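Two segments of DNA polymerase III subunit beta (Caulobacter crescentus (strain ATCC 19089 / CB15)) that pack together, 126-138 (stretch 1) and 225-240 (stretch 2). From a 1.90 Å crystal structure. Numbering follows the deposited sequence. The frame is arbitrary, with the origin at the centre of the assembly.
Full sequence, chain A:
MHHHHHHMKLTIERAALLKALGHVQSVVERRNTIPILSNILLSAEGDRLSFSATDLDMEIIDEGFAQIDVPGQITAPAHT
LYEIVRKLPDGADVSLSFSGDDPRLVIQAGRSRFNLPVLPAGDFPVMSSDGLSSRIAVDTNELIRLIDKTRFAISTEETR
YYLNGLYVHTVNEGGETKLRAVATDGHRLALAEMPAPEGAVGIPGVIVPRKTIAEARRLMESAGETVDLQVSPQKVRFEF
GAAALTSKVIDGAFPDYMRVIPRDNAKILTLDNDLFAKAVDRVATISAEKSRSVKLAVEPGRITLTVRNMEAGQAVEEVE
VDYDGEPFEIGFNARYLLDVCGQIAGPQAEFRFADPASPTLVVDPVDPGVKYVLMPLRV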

# COMPACT_ATOMS: atom_id res chain seq x y z
N VAL A 126 32.06 -3.75 -13.07
CA VAL A 126 32.04 -4.13 -14.47
C VAL A 126 31.39 -5.51 -14.44
O VAL A 126 31.83 -6.36 -13.69
N MET A 127 30.30 -5.67 -15.16
CA MET A 127 29.67 -6.98 -15.29
C MET A 127 30.13 -7.54 -16.63
O MET A 127 29.82 -6.96 -17.66
N SER A 128 30.83 -8.67 -16.63
CA SER A 128 31.36 -9.20 -17.88
C SER A 128 30.28 -10.07 -18.52
O SER A 128 29.51 -10.73 -17.79
N SER A 129 30.19 -10.00 -19.84
CA SER A 129 29.30 -10.83 -20.64
C SER A 129 30.06 -11.86 -21.52
O SER A 129 29.53 -12.34 -22.49
N ASP A 130 31.27 -12.23 -21.11
CA ASP A 130 32.02 -13.29 -21.78
C ASP A 130 31.31 -14.60 -21.56
O ASP A 130 30.69 -14.80 -20.52
N GLY A 131 31.39 -15.46 -22.57
CA GLY A 131 30.86 -16.79 -22.45
C GLY A 131 29.41 -16.95 -22.82
O GLY A 131 28.96 -18.07 -22.86
N LEU A 132 28.67 -15.87 -23.09
CA LEU A 132 27.23 -15.99 -23.38
C LEU A 132 27.00 -16.66 -24.73
O LEU A 132 27.81 -16.46 -25.67
N SER A 133 25.89 -17.40 -24.84
CA SER A 133 25.41 -17.85 -26.14
C SER A 133 25.10 -16.65 -27.06
O SER A 133 24.97 -15.49 -26.60
N SER A 134 24.94 -16.95 -28.34
CA SER A 134 24.27 -16.02 -29.27
C SER A 134 22.85 -15.73 -28.79
O SER A 134 22.23 -16.51 -28.06
N ARG A 135 22.35 -14.58 -29.21
CA ARG A 135 21.00 -14.13 -28.93
C ARG A 135 19.97 -15.13 -29.45
O ARG A 135 20.04 -15.59 -30.57
N ILE A 136 19.02 -15.45 -28.57
CA ILE A 136 17.89 -16.30 -28.86
C ILE A 136 16.63 -15.44 -28.71
O ILE A 136 16.31 -15.01 -27.62
N ALA A 137 15.91 -15.20 -29.80
CA ALA A 137 14.66 -14.41 -29.76
C ALA A 137 13.54 -15.26 -29.18
O ALA A 137 13.31 -16.38 -29.63
N VAL A 138 12.93 -14.73 -28.12
CA VAL A 138 11.82 -15.36 -27.43
C VAL A 138 10.63 -14.45 -27.50
O VAL A 138 10.70 -13.28 -27.11
N GLU A 225 7.96 -7.14 -29.47
CA GLU A 225 7.37 -8.47 -29.76
C GLU A 225 8.19 -9.63 -29.19
O GLU A 225 7.65 -10.69 -28.83
N THR A 226 9.52 -9.44 -29.18
CA THR A 226 10.42 -10.45 -28.67
C THR A 226 11.42 -9.84 -27.70
O THR A 226 11.63 -8.63 -27.65
N VAL A 227 11.95 -10.71 -26.85
CA VAL A 227 13.05 -10.43 -25.92
C VAL A 227 14.17 -11.37 -26.36
O VAL A 227 13.93 -12.59 -26.61
N ASP A 228 15.38 -10.82 -26.49
CA ASP A 228 16.55 -11.63 -26.72
C ASP A 228 17.14 -12.23 -25.40
O ASP A 228 17.35 -11.51 -24.40
N LEU A 229 17.39 -13.55 -25.42
CA LEU A 229 17.92 -14.25 -24.29
C LEU A 229 19.29 -14.81 -24.66
O LEU A 229 19.52 -15.36 -25.77
N GLN A 230 20.24 -14.66 -23.73
CA GLN A 230 21.52 -15.30 -23.83
C GLN A 230 21.80 -16.02 -22.54
O GLN A 230 21.41 -15.56 -21.45
N VAL A 231 22.47 -17.16 -22.68
CA VAL A 231 22.72 -18.01 -21.54
C VAL A 231 24.12 -18.59 -21.60
O VAL A 231 24.63 -18.89 -22.66
N SER A 232 24.75 -18.71 -20.44
CA SER A 232 25.91 -19.56 -20.21
C SER A 232 25.68 -20.23 -18.85
O SER A 232 24.73 -19.84 -18.13
N PRO A 233 26.55 -21.15 -18.45
CA PRO A 233 26.37 -21.72 -17.08
C PRO A 233 26.64 -20.70 -15.94
O PRO A 233 26.29 -20.98 -14.82
N GLN A 234 27.22 -19.54 -16.24
CA GLN A 234 27.50 -18.53 -15.24
C GLN A 234 26.62 -17.29 -15.33
O GLN A 234 26.56 -16.52 -14.37
N LYS A 235 25.95 -17.06 -16.45
CA LYS A 235 25.25 -15.78 -16.71
C LYS A 235 24.03 -15.95 -17.55
O LYS A 235 23.92 -16.88 -18.35
N VAL A 236 23.12 -15.01 -17.40
CA VAL A 236 21.96 -14.89 -18.25
C VAL A 236 21.84 -13.41 -18.63
O VAL A 236 22.19 -12.52 -17.83
N ARG A 237 21.43 -13.14 -19.86
CA ARG A 237 21.22 -11.78 -20.35
C ARG A 237 19.90 -11.69 -21.11
O ARG A 237 19.61 -12.50 -22.00
N PHE A 238 19.10 -10.70 -20.74
CA PHE A 238 17.85 -10.40 -21.40
C PHE A 238 18.08 -9.05 -22.07
O PHE A 238 18.46 -8.07 -21.40
N GLU A 239 17.82 -8.97 -23.36
CA GLU A 239 17.81 -7.69 -24.09
C GLU A 239 16.38 -7.29 -24.53
O GLU A 239 15.68 -8.09 -25.21
N PHE A 240 15.99 -6.05 -24.19
CA PHE A 240 14.65 -5.48 -24.45
C PHE A 240 14.86 -4.18 -25.23
O PHE A 240 14.75 -3.06 -24.63

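The most unusual feature is a crowded charge cluster in which two arginines share one carboxylate oxygen. Glu239 OE2 accepts from Arg135 NE at 2.8 Å and from Arg135 NH2 at 2.9 Å, forming a salt bridge across the stretches. Arg237 NH1 lies only 2.4 Å from Glu239 OE2, a very short salt bridge within stretch 2. The shared acid offsets the like charges of Arg135 NH2 and Arg237 NH1, which are 3.6 Å apart. Arg135 (chi1 m, chi2 and chi3 t) has Glu239 OE2 and Asp228 OD2 at the edge of its guanidinium. Gln230 NE2 lies over one face.

Gln230 (chi1 m, chi2 t) points toward stretch 1. Its NE2 donates to Ser133 O at 2.9 Å, while its OE1 accepts from Arg237 NH1 at 3.1 Å. Ser133, rotamer p, links side chain to backbone: its OG accepts from Val231 N at 3.0 Å and donates to Ser134 O at 3.0 Å.

Leu132 (m, t) provides much of the apolar packing. Its CD2 is 3.7 Å from Lys235 CB, and its CD1 is 3.7 Å from Arg237 CD. Further along, Ile136, Val138, Val227 and Leu229 share one face of the sheet. There Val138 CG2, on a t rotamer, is 4.2 Å from Leu229 CB. Ala137 and Asp228 occupy the other face, with Ala137 CB 3.7 Å from Asp228 OD1.

Lys235 also points toward stretch 1, with chi1 m and the rest of its chain between wells. Its NZ donates to Ser128 O at 2.9 Å and weakly to Ser128 OG at 3.2 Å. Met127 SD packs 3.4 Å from Lys235 CE. Two waters bridge the stretches through Asp130 O, each donating to it at 2.6 Å. Water 1 also bonds Ser232 OG at 2.6 Å, and water 2 accepts from Lys235 NZ at 3.0 Å.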

# COMPACT_ATOMS: atom_id res chain seq x y z
CB VAL A 126 33.48 -4.24 -14.98
CG1 VAL A 126 33.56 -4.90 -16.36
CG2 VAL A 126 34.12 -2.85 -14.93
CB MET A 127 28.15 -6.82 -15.27
CG MET A 127 27.38 -8.06 -15.73
SD MET A 127 27.29 -9.32 -14.47
CE MET A 127 26.17 -8.63 -13.29
CB SER A 128 32.63 -9.98 -17.64
OG SER A 128 32.35 -11.02 -16.72
CB SER A 129 28.44 -9.93 -21.52
OG SER A 129 29.06 -9.59 -22.76
CB ASP A 130 33.45 -13.42 -21.22
CG ASP A 130 34.31 -12.24 -21.52
OD1 ASP A 130 33.90 -11.35 -22.32
OD2 ASP A 130 35.43 -12.20 -20.97
CB LEU A 132 26.53 -14.62 -23.37
CG LEU A 132 26.36 -13.97 -22.00
CD1 LEU A 132 25.79 -12.56 -22.15
CD2 LEU A 132 25.46 -14.82 -21.10
CB SER A 133 24.14 -18.66 -25.99
OG SER A 133 23.03 -17.89 -25.49
CB SER A 134 24.25 -16.58 -30.71
OG SER A 134 23.61 -17.84 -30.78
CB ARG A 135 20.74 -12.75 -29.54
CG ARG A 135 21.47 -11.65 -28.78
CD ARG A 135 21.43 -10.35 -29.56
NE ARG A 135 22.17 -9.34 -28.82
CZ ARG A 135 23.51 -9.27 -28.75
NH1 ARG A 135 24.29 -10.14 -29.43
NH2 ARG A 135 24.06 -8.32 -28.02
CB ILE A 136 17.84 -17.45 -27.85
CG1 ILE A 136 19.10 -18.31 -27.95
CG2 ILE A 136 16.59 -18.26 -28.04
CD1 ILE A 136 19.38 -19.17 -26.75
CB ALA A 137 14.28 -13.92 -31.14
CB VAL A 138 12.14 -15.70 -25.95
CG1 VAL A 138 11.01 -16.52 -25.35
CG2 VAL A 138 13.47 -16.44 -25.86
CB GLU A 225 7.22 -8.70 -31.28
CG GLU A 225 6.14 -7.85 -31.99
CD GLU A 225 4.71 -8.25 -31.59
OE1 GLU A 225 4.09 -9.11 -32.27
OE2 GLU A 225 4.22 -7.70 -30.58
CB THR A 226 11.18 -11.21 -29.78
OG1 THR A 226 12.01 -10.33 -30.50
CG2 THR A 226 10.23 -11.86 -30.78
CB VAL A 227 12.64 -10.71 -24.47
CG1 VAL A 227 13.83 -10.66 -23.50
CG2 VAL A 227 11.55 -9.76 -24.06
CB ASP A 228 17.60 -10.82 -27.51
CG ASP A 228 17.29 -10.76 -29.01
OD1 ASP A 228 16.29 -11.36 -29.47
OD2 ASP A 228 18.05 -10.19 -29.76
CB LEU A 229 16.96 -15.37 -23.87
CG LEU A 229 17.38 -16.29 -22.73
CD1 LEU A 229 17.42 -15.55 -21.41
CD2 LEU A 229 16.35 -17.41 -22.62
CB GLN A 230 22.64 -14.30 -24.15
CG GLN A 230 22.48 -13.61 -25.47
CD GLN A 230 23.41 -12.42 -25.61
OE1 GLN A 230 23.14 -11.34 -25.07
NE2 GLN A 230 24.50 -12.62 -26.30
CB VAL A 231 21.70 -19.16 -21.50
CG1 VAL A 231 21.95 -20.04 -20.28
CG2 VAL A 231 20.29 -18.64 -21.47
CB SER A 232 27.17 -18.72 -20.12
OG SER A 232 27.18 -17.99 -18.90
CB PRO A 233 27.39 -22.88 -17.04
CG PRO A 233 27.74 -23.16 -18.48
CD PRO A 233 27.65 -21.83 -19.18
CB GLN A 234 28.96 -18.10 -15.32
CG GLN A 234 29.96 -19.21 -15.07
CD GLN A 234 30.23 -20.11 -16.28
OE1 GLN A 234 30.09 -19.69 -17.44
NE2 GLN A 234 30.62 -21.35 -16.02
CB LYS A 235 26.13 -14.76 -17.42
CG LYS A 235 27.36 -14.38 -16.62
CD LYS A 235 27.73 -12.95 -16.76
CE LYS A 235 28.37 -12.44 -15.47
NZ LYS A 235 29.79 -12.55 -15.60
CB VAL A 236 20.71 -15.49 -17.57
CG1 VAL A 236 20.32 -14.77 -16.32
CG2 VAL A 236 19.52 -15.44 -18.49
CB ARG A 237 22.37 -11.32 -21.21
CG ARG A 237 22.34 -9.85 -21.64
CD ARG A 237 23.69 -9.46 -22.20
NE ARG A 237 23.71 -8.07 -22.58
CZ ARG A 237 23.21 -7.56 -23.70
NH1 ARG A 237 22.70 -8.35 -24.64
NH2 ARG A 237 23.34 -6.24 -23.92
CB PHE A 238 16.73 -10.25 -20.43
CG PHE A 238 16.46 -11.44 -19.58
CD1 PHE A 238 15.48 -12.36 -19.96
CD2 PHE A 238 17.09 -11.59 -18.33
CE1 PHE A 238 15.20 -13.45 -19.16
CE2 PHE A 238 16.80 -12.68 -17.54
CZ PHE A 238 15.85 -13.61 -17.96
CB GLU A 239 18.67 -7.84 -25.31
CG GLU A 239 19.76 -6.83 -25.49
CD GLU A 239 20.49 -7.11 -26.77
OE1 GLU A 239 19.88 -6.99 -27.87
OE2 GLU A 239 21.65 -7.53 -26.69
CB PHE A 240 13.98 -5.09 -23.14
CG PHE A 240 14.12 -6.07 -22.00
CD1 PHE A 240 13.11 -7.03 -21.77
CD2 PHE A 240 15.17 -5.99 -21.09
CE1 PHE A 240 13.18 -7.89 -20.71
CE2 PHE A 240 15.26 -6.87 -20.04
CZ PHE A 240 14.27 -7.84 -19.86
O HOH W 1 29.22 -16.39 -19.00
O HOH W 2 30.92 -13.72 -18.13